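Long-range contact in ABC transporter substrate binding protein (Ribose) (Agrobacterium vitis, PDB 5DKV), which binds the sugar D-tagatose between its two lobes and probably delivers carbohydrates to an ABC transporter as its periplasmic solute-binding component: residues A[135-145]-A[296-304]. Numbering follows the deposited sequence.
Sequences LSYIASDNVLG and IPTKIGTGF
Tyr137 and Ala139 hydrogen-bond through their backbones to Thr298, Ile300 and Thr302, in parallel register, within a periplasmic binding protein's sheet, strand 299-307 lying beside 137-140. Of these four bonds, Ala139 N meets Ile300 O at 3.1 Å, almost in line with the carbonyl. The tight part lies on the face bearing Ile138 and Ile300, two branched side chains running side by side, CG1 of Ile138 4.0 Å from CB of Ile300. Ile138 also touches Ile113 of strand 112-115, on the other flank of 137-140. At the N-terminal end of the pairing, Ser136, its hydroxyl anti to the backbone N (chi1 -171°), swings its small OG across to Pro297 O at 2.8 Å. The solvent side is looser: Gly301 and Lys299 are exposed, Lys299 extending to a salt bridge with Asp123, while the Tyr137 ring leads away to Phe118 and Asp116. At the far end a water joins Ser140 OG, Thr302 OG1 and Gly303 O, while Ser140 OG also bonds Gln274, a residue of the tagatose pocket. Asp141 N-caps helix 142-156, its OD1 taking Leu144 N. Gly145, lacking a side chain, lets the Phe304 ring in beside that first turn, where Asp141 O lies in the ring plane, 3.3 Å from Phe304 CZ.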
loop_
_atom_site.group_PDB
_atom_site.type_symbol
_atom_site.label_atom_id
_atom_site.label_comp_id
_atom_site.label_asym_id
_atom_site.label_seq_id
_atom_site.Cartn_x
_atom_site.Cartn_y
_atom_site.Cartn_z
ATOM N N LEU A 135 -0.476 3.461 18.862
ATOM C CA LEU A 135 -1.823 3.783 19.301
ATOM C C LEU A 135 -2.884 3.307 18.336
ATOM O O LEU A 135 -4.016 3.061 18.739
ATOM C CB LEU A 135 -1.977 5.292 19.474
ATOM C CG LEU A 135 -1.163 5.934 20.586
ATOM C CD1 LEU A 135 -1.137 7.430 20.387
ATOM C CD2 LEU A 135 -1.746 5.581 21.933
ATOM N N SER A 136 -2.508 3.186 17.063
ATOM C CA SER A 136 -3.457 2.874 16.006
ATOM C C SER A 136 -2.767 2.361 14.773
ATOM O O SER A 136 -1.604 2.659 14.547
ATOM C CB SER A 136 -4.266 4.117 15.671
ATOM O OG SER A 136 -5.339 3.836 14.793
ATOM N N TYR A 137 -3.519 1.603 13.974
ATOM C CA TYR A 137 -3.104 1.102 12.681
ATOM C C TYR A 137 -4.122 1.587 11.657
ATOM O O TYR A 137 -5.306 1.231 11.750
ATOM C CB TYR A 137 -3.048 -0.436 12.688
ATOM C CG TYR A 137 -2.753 -1.051 11.339
ATOM C CD1 TYR A 137 -1.850 -0.478 10.471
ATOM C CD2 TYR A 137 -3.398 -2.207 10.936
ATOM C CE1 TYR A 137 -1.580 -1.052 9.224
ATOM C CE2 TYR A 137 -3.138 -2.773 9.708
ATOM C CZ TYR A 137 -2.224 -2.187 8.858
ATOM O OH TYR A 137 -1.965 -2.744 7.631
ATOM N N ILE A 138 -3.672 2.418 10.734
ATOM C CA ILE A 138 -4.552 3.056 9.752
ATOM C C ILE A 138 -4.091 2.620 8.368
ATOM O O ILE A 138 -2.947 2.916 7.967
ATOM C CB ILE A 138 -4.516 4.573 9.875
ATOM C CG1 ILE A 138 -4.967 4.995 11.263
ATOM C CG2 ILE A 138 -5.426 5.224 8.805
ATOM C CD1 ILE A 138 -4.735 6.457 11.558
ATOM N N ALA A 139 -4.964 1.921 7.647
ATOM C CA ALA A 139 -4.573 1.297 6.382
ATOM C C ALA A 139 -5.770 0.801 5.613
ATOM O O ALA A 139 -6.881 0.784 6.144
ATOM C CB ALA A 139 -3.638 0.141 6.657
ATOM N N SER A 140 -5.561 0.343 4.384
ATOM C CA SER A 140 -6.635 -0.367 3.678
ATOM C C SER A 140 -6.944 -1.705 4.344
ATOM O O SER A 140 -6.133 -2.225 5.097
ATOM C CB SER A 140 -6.256 -0.637 2.225
ATOM O OG SER A 140 -5.915 0.548 1.542
ATOM N N ASP A 141 -8.103 -2.268 4.037
ATOM C CA ASP A 141 -8.400 -3.637 4.390
ATOM C C ASP A 141 -7.702 -4.495 3.332
ATOM O O ASP A 141 -8.284 -4.779 2.285
ATOM C CB ASP A 141 -9.931 -3.903 4.423
ATOM C CG ASP A 141 -10.289 -5.361 4.770
ATOM O OD1 ASP A 141 -9.438 -6.284 4.664
ATOM O OD2 ASP A 141 -11.464 -5.605 5.141
ATOM N N ASN A 142 -6.452 -4.883 3.562
ATOM C CA ASN A 142 -5.671 -5.450 2.472
ATOM C C ASN A 142 -6.040 -6.867 2.067
ATOM O O ASN A 142 -5.869 -7.253 0.902
ATOM C CB ASN A 142 -4.201 -5.346 2.831
ATOM C CG ASN A 142 -3.710 -3.943 2.673
ATOM O OD1 ASN A 142 -3.551 -3.479 1.562
ATOM N ND2 ASN A 142 -3.500 -3.249 3.784
ATOM N N VAL A 143 -6.609 -7.637 2.995
ATOM C CA VAL A 143 -7.139 -8.934 2.593
ATOM C C VAL A 143 -8.308 -8.745 1.624
ATOM O O VAL A 143 -8.364 -9.420 0.583
ATOM C CB VAL A 143 -7.606 -9.776 3.799
ATOM C CG1 VAL A 143 -8.292 -11.051 3.323
ATOM C CG2 VAL A 143 -6.413 -10.117 4.685
ATOM N N LEU A 144 -9.230 -7.836 1.962
ATOM C CA LEU A 144 -10.332 -7.492 1.073
ATOM C C LEU A 144 -9.817 -7.030 -0.268
ATOM O O LEU A 144 -10.383 -7.384 -1.294
ATOM C CB LEU A 144 -11.237 -6.399 1.692
ATOM C CG LEU A 144 -12.402 -5.912 0.814
ATOM C CD1 LEU A 144 -13.405 -7.027 0.508
ATOM C CD2 LEU A 144 -13.113 -4.729 1.477
ATOM N N GLY A 145 -8.766 -6.215 -0.261
ATOM C CA GLY A 145 -8.162 -5.736 -1.496
ATOM C C GLY A 145 -7.802 -6.881 -2.434
ATOM O O GLY A 145 -8.044 -6.838 -3.651
ATOM N N ILE A 296 -8.363 7.566 20.740
ATOM C CA ILE A 296 -8.503 7.330 19.317
ATOM C C ILE A 296 -8.683 5.833 19.033
ATOM O O ILE A 296 -8.253 4.980 19.824
ATOM C CB ILE A 296 -7.290 7.889 18.542
ATOM C CG1 ILE A 296 -5.999 7.140 18.885
ATOM C CG2 ILE A 296 -7.127 9.386 18.808
ATOM C CD1 ILE A 296 -4.838 7.494 17.939
ATOM N N PRO A 297 -9.328 5.496 17.906
ATOM C CA PRO A 297 -9.510 4.076 17.551
ATOM C C PRO A 297 -8.176 3.362 17.338
ATOM O O PRO A 297 -7.237 3.970 16.843
ATOM C CB PRO A 297 -10.277 4.115 16.226
ATOM C CG PRO A 297 -10.722 5.513 16.042
ATOM C CD PRO A 297 -9.866 6.407 16.888
ATOM N N THR A 298 -8.081 2.084 17.690
ATOM C CA THR A 298 -6.834 1.356 17.467
ATOM C C THR A 298 -6.723 0.896 16.031
ATOM O O THR A 298 -5.652 0.443 15.597
ATOM C CB THR A 298 -6.719 0.116 18.356
ATOM O OG1 THR A 298 -7.799 -0.745 18.065
ATOM C CG2 THR A 298 -6.775 0.475 19.841
ATOM N N LYS A 299 -7.830 0.990 15.300
ATOM C CA LYS A 299 -7.845 0.703 13.857
ATOM C C LYS A 299 -8.743 1.633 13.061
ATOM O O LYS A 299 -9.865 1.903 13.460
ATOM C CB LYS A 299 -8.318 -0.720 13.603
ATOM C CG LYS A 299 -7.363 -1.773 14.081
ATOM C CD LYS A 299 -7.892 -3.169 13.743
ATOM C CE LYS A 299 -7.004 -4.266 14.324
ATOM N NZ LYS A 299 -6.956 -4.214 15.819
ATOM N N ILE A 300 -8.243 2.122 11.932
ATOM C CA ILE A 300 -9.104 2.780 10.957
ATOM C C ILE A 300 -8.798 2.176 9.607
ATOM O O ILE A 300 -7.636 2.193 9.163
ATOM C CB ILE A 300 -8.895 4.312 10.904
ATOM C CG1 ILE A 300 -9.010 4.913 12.291
ATOM C CG2 ILE A 300 -9.918 4.945 9.948
ATOM C CD1 ILE A 300 -8.763 6.421 12.342
ATOM N N GLY A 301 -9.839 1.636 8.983
ATOM C CA GLY A 301 -9.737 0.969 7.697
ATOM C C GLY A 301 -10.217 1.901 6.602
ATOM O O GLY A 301 -11.327 2.395 6.664
ATOM N N THR A 302 -9.376 2.144 5.602
ATOM C CA THR A 302 -9.716 3.068 4.523
ATOM C C THR A 302 -10.082 2.230 3.304
ATOM O O THR A 302 -9.703 1.074 3.227
ATOM C CB THR A 302 -8.559 4.035 4.228
ATOM O OG1 THR A 302 -7.375 3.289 3.920
ATOM C CG2 THR A 302 -8.286 4.903 5.467
ATOM N N GLY A 303 -10.813 2.811 2.366
ATOM C CA GLY A 303 -11.443 2.039 1.301
ATOM C C GLY A 303 -10.697 1.943 -0.011
ATOM O O GLY A 303 -9.557 2.374 -0.122
ATOM N N PHE A 304 -11.373 1.359 -0.998
ATOM C CA PHE A 304 -10.832 1.219 -2.339
ATOM C C PHE A 304 -11.739 1.921 -3.336
ATOM O O PHE A 304 -12.948 2.076 -3.119
ATOM C CB PHE A 304 -10.706 -0.247 -2.745
ATOM C CG PHE A 304 -9.886 -1.055 -1.821
ATOM C CD1 PHE A 304 -8.521 -0.889 -1.794
ATOM C CD2 PHE A 304 -10.464 -1.985 -0.993
ATOM C CE1 PHE A 304 -7.743 -1.635 -0.947
ATOM C CE2 PHE A 304 -9.706 -2.730 -0.162
ATOM C CZ PHE A 304 -8.340 -2.555 -0.125
HETATM O O HOH W 1 -5.823 3.914 20.671
HETATM O O HOH W 2 -7.253 2.746 1.243
#